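PDB 4IUP: protein SAWADEE HOMEODOMAIN HOMOLOG 1 from Arabidopsis thaliana, which binds methylated histone H3 tails through its SAWADEE domain and takes part in RNA-directed DNA methylation with RNA polymerase IV. Local coordinates for residues D3-A8 with R57-P62; A11-W16 with Q86-D91; G92-I97 with C109-R114; H104-C109 with G125-C130. The protein carries 2 engineered substitutions. One frame throughout, in Å; residues are numbered along the deposited sequence.

The four contacts trace the SAWADEE domain from a bound cymal-4 at one end to the zinc site at the other. Contact 1 holds F6 and E58 of the cymal-4 pocket; contacts 3 and 4 share the zinc ligand C109, with centres about 12 Å apart. The centres of contacts 1 and 2 are about 15 Å apart, and the two touch, chiefly through the salt bridge from R57 NH2 to D91 OD1, 2.7 Å. Segment 86-91 of contact 2 continues directly into 92-97 of contact 3, both on strand 86-98. Contact 4 returns to contact 1, where C130 packs on S60 and I61. F111 of contact 3 lies against L126 and I129 of contact 4.

Contact 1 of 4, residues D3-A8 with R57-P62; sequences DLAFEA and RERSIP
E7 and R57 both place CG between the backbone N and the carbonyl carbon (chi1 56° and 66°), and with extended chains beyond it their charged ends meet. R57 NE lies 2.9 Å from E7 OE2, in a salt bridge that uses the anti lone pair of that oxygen; R57 NH2 also bonds to OE2, nearly along its C-O axis. S60 OG donates to OE2 from the syn side at 2.6 Å, and S60 N reaches E7 OE1 at 3.0 Å from above the carboxylate plane. An alanine in place of E7 would probably leave S60 N and OG without these acceptors and R57 without this carboxylate, though still paired with D91. R59, bent at chi3 (-67°), grips F6 O side-on with NE and NH2 (3.1 Å from NH2), while A5 CB sits over the centre of one guanidinium face. R59 N bonds to A5 O at 2.9 Å. Paired backbone bonds between E7 and R57 make the antiparallel bridge, and F6 and E58 belong to the cymal-4 pocket. Strand 6-9 lies between 56-62 and 16-27 in the sheet, with L78 of strand 76-83 packed on E7, R57 and S60.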
# COMPACT_ATOMS: atom_id res chain seq x y z
N ASP A 3 -5.24 14.37 -11.79
CA ASP A 3 -6.39 13.45 -11.76
C ASP A 3 -6.22 12.44 -10.63
O ASP A 3 -5.10 12.01 -10.34
CB ASP A 3 -6.52 12.67 -13.07
CG ASP A 3 -7.05 13.50 -14.22
OD1 ASP A 3 -7.39 14.68 -14.02
OD2 ASP A 3 -7.12 12.95 -15.34
N LEU A 4 -7.32 12.06 -10.00
CA LEU A 4 -7.29 11.01 -8.99
C LEU A 4 -6.85 9.69 -9.64
O LEU A 4 -7.28 9.38 -10.75
CB LEU A 4 -8.66 10.84 -8.33
CG LEU A 4 -9.07 11.95 -7.35
CD1 LEU A 4 -10.53 11.77 -6.94
CD2 LEU A 4 -8.15 11.96 -6.13
N ALA A 5 -5.97 8.96 -8.96
CA ALA A 5 -5.54 7.63 -9.40
C ALA A 5 -5.72 6.62 -8.27
O ALA A 5 -5.75 7.00 -7.10
CB ALA A 5 -4.08 7.65 -9.87
N PHE A 6 -5.84 5.35 -8.63
CA PHE A 6 -6.34 4.33 -7.72
C PHE A 6 -5.49 3.07 -7.66
O PHE A 6 -4.77 2.74 -8.60
CB PHE A 6 -7.79 3.98 -8.09
CG PHE A 6 -8.71 5.17 -8.04
CD1 PHE A 6 -9.28 5.57 -6.84
CD2 PHE A 6 -8.97 5.91 -9.19
CE1 PHE A 6 -10.12 6.70 -6.78
CE2 PHE A 6 -9.80 7.04 -9.15
CZ PHE A 6 -10.37 7.43 -7.94
N GLU A 7 -5.59 2.39 -6.52
CA GLU A 7 -5.05 1.04 -6.35
C GLU A 7 -6.17 0.16 -5.84
O GLU A 7 -7.12 0.64 -5.20
CB GLU A 7 -3.83 1.02 -5.41
CG GLU A 7 -4.05 1.62 -3.99
CD GLU A 7 -2.74 1.91 -3.25
OE1 GLU A 7 -1.72 2.18 -3.92
OE2 GLU A 7 -2.73 1.90 -1.99
N ALA A 8 -6.08 -1.13 -6.16
CA ALA A 8 -7.12 -2.08 -5.77
C ALA A 8 -6.53 -3.31 -5.09
O ALA A 8 -5.45 -3.78 -5.47
CB ALA A 8 -7.95 -2.49 -7.00
N ARG A 57 -9.05 2.20 -3.40
CA ARG A 57 -8.73 3.45 -2.71
C ARG A 57 -7.80 4.31 -3.55
O ARG A 57 -7.21 3.82 -4.52
CB ARG A 57 -8.10 3.20 -1.33
CG ARG A 57 -6.72 2.54 -1.38
CD ARG A 57 -6.24 2.10 -0.00
NE ARG A 57 -4.88 1.57 -0.08
CZ ARG A 57 -4.28 0.87 0.88
NH1 ARG A 57 -4.92 0.59 2.01
NH2 ARG A 57 -3.04 0.44 0.69
N GLU A 58 -7.67 5.57 -3.18
CA GLU A 58 -6.72 6.46 -3.82
C GLU A 58 -5.31 5.88 -3.65
O GLU A 58 -4.99 5.33 -2.60
CB GLU A 58 -6.80 7.87 -3.23
CG GLU A 58 -6.03 8.93 -4.01
CD GLU A 58 -6.24 10.33 -3.46
OE1 GLU A 58 -5.51 11.25 -3.90
OE2 GLU A 58 -7.13 10.53 -2.59
N ARG A 59 -4.51 6.01 -4.70
CA ARG A 59 -3.19 5.38 -4.78
C ARG A 59 -2.27 5.92 -3.68
O ARG A 59 -2.30 7.11 -3.37
CB ARG A 59 -2.59 5.65 -6.15
CG ARG A 59 -1.33 4.84 -6.48
CD ARG A 59 -0.98 4.99 -7.96
NE ARG A 59 -1.98 4.37 -8.83
CZ ARG A 59 -2.05 4.55 -10.15
NH1 ARG A 59 -1.17 5.34 -10.77
NH2 ARG A 59 -3.00 3.95 -10.85
N SER A 60 -1.48 5.02 -3.11
CA SER A 60 -0.48 5.37 -2.10
C SER A 60 0.61 6.21 -2.76
O SER A 60 0.73 6.23 -3.99
CB SER A 60 0.09 4.10 -1.47
OG SER A 60 -0.93 3.39 -0.77
N ILE A 61 1.39 6.92 -1.94
CA ILE A 61 2.29 7.97 -2.42
C ILE A 61 3.73 7.75 -1.92
O ILE A 61 3.94 7.54 -0.73
CB ILE A 61 1.77 9.37 -1.95
CG1 ILE A 61 0.34 9.61 -2.45
CG2 ILE A 61 2.72 10.50 -2.39
CD1 ILE A 61 -0.35 10.83 -1.84
N PRO A 62 4.74 7.82 -2.83
CA PRO A 62 6.13 7.70 -2.37
C PRO A 62 6.52 8.85 -1.43
O PRO A 62 5.99 9.96 -1.56
CB PRO A 62 6.94 7.77 -3.67
CG PRO A 62 5.97 7.30 -4.74
CD PRO A 62 4.66 7.93 -4.30
O HOH W 1 -4.59 10.17 -6.69

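Contact 2 of 4, residues A11-W16 with Q86-D91; sequences ARDYAW and QALYCD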
# COMPACT_ATOMS: atom_id res chain seq x y z
N ALA A 11 -8.49 -9.96 -4.20
CA ALA A 11 -9.03 -10.98 -3.30
C ALA A 11 -8.28 -12.31 -3.45
O ALA A 11 -8.54 -13.26 -2.70
CB ALA A 11 -10.52 -11.17 -3.54
N ARG A 12 -7.35 -12.36 -4.40
CA ARG A 12 -6.52 -13.55 -4.64
C ARG A 12 -5.40 -13.65 -3.61
O ARG A 12 -5.18 -14.72 -3.03
CB ARG A 12 -5.90 -13.53 -6.05
CG ARG A 12 -6.83 -13.17 -7.21
CD ARG A 12 -7.54 -14.37 -7.82
NE ARG A 12 -6.73 -15.24 -8.70
CZ ARG A 12 -5.59 -14.93 -9.33
NH1 ARG A 12 -5.05 -13.72 -9.22
NH2 ARG A 12 -4.99 -15.84 -10.08
N ASP A 13 -4.69 -12.55 -3.38
CA ASP A 13 -3.50 -12.56 -2.52
C ASP A 13 -3.48 -11.46 -1.46
O ASP A 13 -2.49 -11.32 -0.72
CB ASP A 13 -2.22 -12.51 -3.37
CG ASP A 13 -2.16 -11.29 -4.28
OD1 ASP A 13 -2.96 -10.35 -4.10
OD2 ASP A 13 -1.31 -11.27 -5.19
N TYR A 14 -4.55 -10.67 -1.40
CA TYR A 14 -4.73 -9.57 -0.43
C TYR A 14 -3.72 -8.42 -0.58
O TYR A 14 -3.60 -7.57 0.31
CB TYR A 14 -4.79 -10.11 1.01
CG TYR A 14 -5.73 -11.29 1.15
CD1 TYR A 14 -7.11 -11.12 1.02
CD2 TYR A 14 -5.24 -12.57 1.37
CE1 TYR A 14 -7.98 -12.20 1.12
CE2 TYR A 14 -6.11 -13.66 1.48
CZ TYR A 14 -7.47 -13.46 1.36
OH TYR A 14 -8.33 -14.53 1.46
N ALA A 15 -3.03 -8.38 -1.72
CA ALA A 15 -2.07 -7.32 -2.01
C ALA A 15 -2.70 -6.24 -2.90
O ALA A 15 -3.72 -6.49 -3.56
CB ALA A 15 -0.82 -7.89 -2.67
N TRP A 16 -2.10 -5.05 -2.89
CA TRP A 16 -2.62 -3.90 -3.66
C TRP A 16 -1.92 -3.73 -5.01
O TRP A 16 -0.69 -3.90 -5.10
CB TRP A 16 -2.50 -2.60 -2.85
CG TRP A 16 -3.38 -2.58 -1.64
CD1 TRP A 16 -3.07 -3.07 -0.39
CD2 TRP A 16 -4.72 -2.07 -1.55
NE1 TRP A 16 -4.13 -2.88 0.46
CE2 TRP A 16 -5.15 -2.27 -0.22
CE3 TRP A 16 -5.59 -1.46 -2.46
CZ2 TRP A 16 -6.42 -1.89 0.22
CZ3 TRP A 16 -6.85 -1.07 -2.02
CH2 TRP A 16 -7.25 -1.29 -0.69
N GLN A 86 8.50 -14.16 -4.08
CA GLN A 86 7.23 -13.47 -4.01
C GLN A 86 7.50 -12.02 -3.59
O GLN A 86 8.29 -11.77 -2.68
CB GLN A 86 6.35 -14.18 -2.99
CG GLN A 86 5.00 -13.58 -2.68
CD GLN A 86 4.25 -14.41 -1.66
OE1 GLN A 86 3.94 -13.94 -0.56
NE2 GLN A 86 3.99 -15.67 -2.00
N ALA A 87 6.88 -11.08 -4.28
CA ALA A 87 7.03 -9.67 -3.95
C ALA A 87 5.68 -8.97 -4.06
O ALA A 87 5.18 -8.71 -5.16
CB ALA A 87 8.06 -9.02 -4.86
N LEU A 88 5.09 -8.68 -2.90
CA LEU A 88 3.75 -8.09 -2.83
C LEU A 88 3.78 -6.72 -2.14
O LEU A 88 4.64 -6.47 -1.30
CB LEU A 88 2.80 -9.02 -2.06
CG LEU A 88 2.68 -10.46 -2.59
CD1 LEU A 88 1.88 -11.31 -1.61
CD2 LEU A 88 2.05 -10.49 -3.98
N TYR A 89 2.87 -5.84 -2.53
CA TYR A 89 2.70 -4.57 -1.83
C TYR A 89 1.51 -4.74 -0.89
O TYR A 89 0.38 -4.93 -1.34
CB TYR A 89 2.47 -3.42 -2.82
CG TYR A 89 3.69 -3.04 -3.63
CD1 TYR A 89 4.04 -3.75 -4.78
CD2 TYR A 89 4.50 -1.97 -3.25
CE1 TYR A 89 5.17 -3.40 -5.54
CE2 TYR A 89 5.63 -1.61 -3.99
CZ TYR A 89 5.95 -2.33 -5.14
OH TYR A 89 7.07 -1.99 -5.87
N CYS A 90 1.79 -4.69 0.42
CA CYS A 90 0.85 -5.05 1.48
C CYS A 90 0.75 -3.95 2.53
O CYS A 90 1.72 -3.24 2.79
CB CYS A 90 1.35 -6.32 2.21
SG CYS A 90 1.63 -7.72 1.15
N ASP A 91 -0.41 -3.85 3.16
CA ASP A 91 -0.60 -2.87 4.23
C ASP A 91 0.12 -3.28 5.51
O ASP A 91 0.10 -4.44 5.91
CB ASP A 91 -2.09 -2.65 4.52
CG ASP A 91 -2.75 -1.75 3.49
OD1 ASP A 91 -2.03 -1.13 2.68
OD2 ASP A 91 -4.00 -1.66 3.50
O HOH W 2 -2.75 -5.45 2.18
O HOH W 3 1.29 -6.18 -4.91
O HOH W 4 -5.00 -3.98 3.41
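W16 and A15 meet Y89 and L88 where an Asx turn leads into strand 16-27: D13 OD1 accepts from A15 N, which approaches from above the carboxylate plane, 3.1 Å away. The loop that holds this turn lies against strand 86-98 within the SAWADEE domain. Among direct hydrogen bonds across the contact, W16 N to Y89 O is short and straight, 2.9 Å with 172° at the hydrogen. W16 NE1 to D91 OD2 is weak, at 3.3 Å and 129°; indole and carboxylate planes are tilted 29° against each other. D91 has its stronger partner in R57, which also makes a cation-pi contact with the W16 ring.

Apolar packing is carried by A15, whose CB points at the strand and rests 3.8 Å from L88 CB; A15 CB also lies against Y89 O, at 3.5 Å. The CD2 branch of L88 reaches both A15 CB and D13 OD2, a carboxylate oxygen that is hydrogen-bonded to Y17 OH.

Water bridges add to the direct bonds. One molecule links Y14 O to D91 N, and another joins W16 O to Y89 N, so the W16 backbone is tied to Y89 both directly and through solvent. A third lies in the plane of the indole at its edge, accepting from W16 NE1 at 3.3 Å and donating to D91 OD2.

Contact 3 of 4, residues G92-I97 with C109-R114; sequences GHVMNI and CVFLVR. Engineered in segment 92-97: M95 (natural residue Leu). With ZN (zinc ion), chain D.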
# COMPACT_ATOMS: atom_id res chain seq x y z
N GLY A 92 0.77 -2.30 6.14
CA GLY A 92 1.40 -2.50 7.44
C GLY A 92 1.27 -1.24 8.26
O GLY A 92 0.89 -0.18 7.74
N HIS A 93 1.57 -1.34 9.55
CA HIS A 93 1.58 -0.16 10.41
C HIS A 93 2.97 0.03 10.98
O HIS A 93 3.61 -0.94 11.38
CB HIS A 93 0.54 -0.28 11.52
CG HIS A 93 -0.87 -0.15 11.03
ND1 HIS A 93 -1.61 -1.23 10.60
CD2 HIS A 93 -1.66 0.94 10.86
CE1 HIS A 93 -2.81 -0.81 10.21
NE2 HIS A 93 -2.85 0.50 10.36
N VAL A 94 3.43 1.27 11.02
CA VAL A 94 4.74 1.58 11.58
C VAL A 94 4.70 1.39 13.09
O VAL A 94 3.86 2.00 13.77
CB VAL A 94 5.19 3.01 11.25
CG1 VAL A 94 6.56 3.30 11.86
CG2 VAL A 94 5.22 3.24 9.73
N MSE A 95 5.59 0.54 13.61
CA MSE A 95 5.64 0.22 15.04
C MSE A 95 6.74 0.98 15.77
O MSE A 95 6.61 1.30 16.96
CB MSE A 95 5.86 -1.28 15.25
CG MSE A 95 4.91 -2.19 14.49
SE MSE A 95 3.02 -1.78 14.83
CE MSE A 95 2.94 -2.32 16.72
N ASN A 96 7.82 1.26 15.05
CA ASN A 96 9.03 1.84 15.63
C ASN A 96 9.82 2.50 14.51
O ASN A 96 9.81 2.01 13.38
CB ASN A 96 9.88 0.73 16.27
CG ASN A 96 11.18 1.24 16.82
OD1 ASN A 96 12.23 1.12 16.19
ND2 ASN A 96 11.13 1.82 18.02
N ILE A 97 10.48 3.61 14.82
CA ILE A 97 11.36 4.28 13.86
C ILE A 97 12.72 4.56 14.49
O ILE A 97 12.80 5.26 15.51
CB ILE A 97 10.75 5.60 13.31
CG1 ILE A 97 9.35 5.36 12.75
CG2 ILE A 97 11.67 6.22 12.24
CD1 ILE A 97 8.57 6.63 12.48
N CYS A 109 16.70 6.13 7.72
CA CYS A 109 15.87 5.77 8.87
C CYS A 109 15.36 4.34 8.68
O CYS A 109 15.19 3.87 7.54
CB CYS A 109 14.71 6.76 9.04
SG CYS A 109 15.23 8.47 9.35
N VAL A 110 15.14 3.65 9.80
CA VAL A 110 14.64 2.27 9.77
C VAL A 110 13.24 2.20 10.38
O VAL A 110 13.04 2.56 11.53
CB VAL A 110 15.60 1.28 10.50
CG1 VAL A 110 15.07 -0.16 10.41
CG2 VAL A 110 17.01 1.36 9.93
N PHE A 111 12.29 1.73 9.58
CA PHE A 111 10.89 1.68 9.98
C PHE A 111 10.52 0.23 10.22
O PHE A 111 10.52 -0.58 9.29
CB PHE A 111 9.99 2.28 8.89
CG PHE A 111 10.37 3.70 8.51
CD1 PHE A 111 9.76 4.79 9.12
CD2 PHE A 111 11.34 3.93 7.53
CE1 PHE A 111 10.11 6.10 8.78
CE2 PHE A 111 11.70 5.24 7.18
CZ PHE A 111 11.08 6.33 7.80
N LEU A 112 10.23 -0.11 11.48
CA LEU A 112 9.72 -1.45 11.79
C LEU A 112 8.22 -1.44 11.50
O LEU A 112 7.47 -0.66 12.09
CB LEU A 112 10.01 -1.84 13.24
CG LEU A 112 9.47 -3.20 13.71
CD1 LEU A 112 10.31 -4.33 13.16
CD2 LEU A 112 9.41 -3.25 15.24
N VAL A 113 7.79 -2.29 10.57
CA VAL A 113 6.38 -2.37 10.23
C VAL A 113 5.80 -3.71 10.67
O VAL A 113 6.52 -4.71 10.72
CB VAL A 113 6.09 -2.09 8.72
CG1 VAL A 113 6.78 -0.81 8.25
CG2 VAL A 113 6.48 -3.27 7.82
N ARG A 114 4.52 -3.69 11.03
CA ARG A 114 3.79 -4.92 11.30
C ARG A 114 2.72 -5.07 10.24
O ARG A 114 1.85 -4.21 10.09
CB ARG A 114 3.15 -4.87 12.68
CG ARG A 114 2.41 -6.15 13.06
CD ARG A 114 1.89 -6.07 14.49
NE ARG A 114 2.98 -6.07 15.47
CZ ARG A 114 2.80 -6.21 16.79
NH1 ARG A 114 1.57 -6.36 17.28
NH2 ARG A 114 3.84 -6.19 17.60
ZN ZN D . 14.91 9.53 7.30
O HOH W 5 -0.59 -3.64 11.10
O HOH W 6 13.10 0.56 13.68
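A classic beta bulge interrupts the antiparallel hairpin of strands 86-98 and 110-115: M95 and N96 both face L112. M95 N donates to L112 O at 2.7 Å, almost straight, and L112 N donates to N96 O at 2.9 Å. Before the bulge, H93 and R114 form a hydrogen-bonded pair, with H93 N to R114 O and R114 N to H93 O both at 2.9 Å.

On the face carrying V94, I97, F111 and V113, I97 CG1 comes within 3.7 Å of F111 CD1, and CG2 and CD1 of I97 also lie near the CD1 and CE1 atoms of that ring. V94 CG1 approaches the ring edge. An alanine at I97 would probably open a gap beside F111 and let its ring shift. M95, an engineered selenomethionine at the bulge whose CB points toward the other strand, is bent at chi2 (-54°) and chi3 (-67°) and lays CE over the centre of one R114 guanidinium face; the charge of R114 is paired with E121. L112 CD2 touches CB of both M95 and N96.

C109, just ahead of the second strand, binds zinc through SG at 2.3 Å, with C68, H102 and C107 completing the site. Strand 86-98 is flanked by 76-83, where the engineered M77 meets V94, and strand 110-115 by 121-124, where S123 touches L112.

Contact 4 of 4, residues H104-C109 with G125-C130; sequences HARCNC and GLERIC. With ZN (zinc ion), chain D.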
# COMPACT_ATOMS: atom_id res chain seq x y z
N HIS A 104 18.92 15.21 2.06
CA HIS A 104 17.85 15.16 1.06
C HIS A 104 17.98 14.02 0.05
O HIS A 104 17.02 13.67 -0.65
CB HIS A 104 17.86 16.48 0.29
CG HIS A 104 19.18 16.75 -0.37
ND1 HIS A 104 20.21 17.40 0.27
CD2 HIS A 104 19.65 16.40 -1.59
CE1 HIS A 104 21.26 17.46 -0.54
NE2 HIS A 104 20.94 16.87 -1.67
N ALA A 105 19.18 13.45 -0.06
CA ALA A 105 19.49 12.50 -1.14
C ALA A 105 18.93 11.10 -0.90
O ALA A 105 18.51 10.43 -1.85
CB ALA A 105 21.00 12.43 -1.37
N ARG A 106 18.94 10.67 0.35
CA ARG A 106 18.63 9.29 0.71
C ARG A 106 18.28 9.21 2.18
O ARG A 106 19.03 9.69 3.02
CB ARG A 106 19.84 8.39 0.43
CG ARG A 106 19.65 6.91 0.76
CD ARG A 106 19.17 6.19 -0.46
NE ARG A 106 18.97 4.75 -0.30
CZ ARG A 106 18.23 4.03 -1.14
NH1 ARG A 106 17.63 4.64 -2.15
NH2 ARG A 106 18.06 2.72 -0.96
N CYS A 107 17.15 8.59 2.49
CA CYS A 107 16.79 8.37 3.88
C CYS A 107 17.38 7.04 4.37
O CYS A 107 17.25 6.03 3.68
CB CYS A 107 15.27 8.39 4.04
SG CYS A 107 14.67 7.84 5.65
N ASN A 108 18.04 7.07 5.53
CA ASN A 108 18.56 5.86 6.17
C ASN A 108 17.88 5.54 7.50
O ASN A 108 18.41 4.78 8.32
CB ASN A 108 20.10 5.92 6.32
CG ASN A 108 20.58 7.06 7.21
OD1 ASN A 108 19.78 7.85 7.73
ND2 ASN A 108 21.90 7.16 7.39
N CYS A 109 16.70 6.13 7.72
CA CYS A 109 15.87 5.77 8.87
C CYS A 109 15.36 4.34 8.68
O CYS A 109 15.19 3.87 7.54
CB CYS A 109 14.71 6.76 9.04
SG CYS A 109 15.23 8.47 9.35
N GLY A 125 13.28 0.22 4.89
CA GLY A 125 13.72 1.58 4.61
C GLY A 125 12.61 2.36 3.93
O GLY A 125 11.60 1.79 3.48
N LEU A 126 12.81 3.67 3.84
CA LEU A 126 11.84 4.56 3.20
C LEU A 126 11.56 4.13 1.76
O LEU A 126 10.46 4.32 1.24
CB LEU A 126 12.32 6.02 3.24
CG LEU A 126 11.23 7.07 2.95
CD1 LEU A 126 10.17 7.05 4.05
CD2 LEU A 126 11.85 8.46 2.80
N GLU A 127 12.56 3.53 1.12
CA GLU A 127 12.46 3.15 -0.30
C GLU A 127 11.52 1.96 -0.56
O GLU A 127 11.28 1.61 -1.72
CB GLU A 127 13.86 2.90 -0.88
CG GLU A 127 14.50 1.54 -0.53
CD GLU A 127 15.00 1.41 0.91
OE1 GLU A 127 15.13 2.43 1.62
OE2 GLU A 127 15.28 0.26 1.32
N ARG A 128 11.01 1.35 0.50
CA ARG A 128 10.08 0.23 0.37
C ARG A 128 8.71 0.50 0.99
O ARG A 128 7.89 -0.41 1.14
CB ARG A 128 10.68 -1.06 0.97
CG ARG A 128 11.90 -1.54 0.20
CD ARG A 128 12.20 -3.02 0.36
NE ARG A 128 13.31 -3.37 -0.52
CZ ARG A 128 13.57 -4.59 -1.01
NH1 ARG A 128 12.81 -5.63 -0.70
NH2 ARG A 128 14.61 -4.74 -1.82
N ILE A 129 8.44 1.75 1.34
CA ILE A 129 7.16 2.10 1.94
C ILE A 129 6.53 3.33 1.27
O ILE A 129 7.24 4.24 0.83
CB ILE A 129 7.26 2.27 3.49
CG1 ILE A 129 8.19 3.43 3.87
CG2 ILE A 129 7.72 0.96 4.17
CD1 ILE A 129 8.27 3.67 5.39
N CYS A 130 5.21 3.32 1.17
CA CYS A 130 4.46 4.45 0.60
C CYS A 130 3.39 4.91 1.56
O CYS A 130 2.80 4.09 2.27
CB CYS A 130 3.80 4.05 -0.72
SG CYS A 130 4.92 4.05 -2.15
ZN ZN D . 14.91 9.53 7.30
O HOH W 7 15.18 4.65 4.99
O HOH W 8 15.82 5.27 1.57
O HOH W 9 17.07 2.96 3.59
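R106 and E127 open this contact at the zinc-binding loop of the SAWADEE domain. R106 is bent at chi2 (92°), which turns CD; its guanidinium meets E127 obliquely, and NH2 lies 3.8 Å from E127 CG. The ion pair from R106 NH2 to E127 OE1 is long, 3.9 Å, with the oxygen well out of the guanidinium plane, so no N-H points at this oxygen and the pairing is electrostatic, beside the NH2-CG packing.

C107 comes next, and it faces L126. Its CB lies 3.6 Å from the CD2 branch of L126, while its SG touches L126 CB. With SG anti to the backbone N (chi1 170°), the sulfur reaches the zinc at 2.4 Å. C107 SG also accepts a hydrogen bond from C109 N, 3.4 Å away. Two waters lie between C107 O and E127 OE1, within bonding distance of both, the nearer 2.7 Å from C107 O, though not every such bond can be made at once.

C109 shares the metal with C107. Its carbonyl oxygen lies 4.0 Å from G125 CA and is joined to L126 N by a further water, 2.8 Å from that nitrogen. L126 lies at the start of a short 3-10 segment and also packs on C68 and F111.

The zinc loop is therefore held to 125-127 by one apolar contact beside a metal-bound sulfur, by water bridges and by a distant charge pair. The N-H donated to C107 SG would probably temper the negative charge on that thiolate, while L126 shields the cysteine side chain on one side.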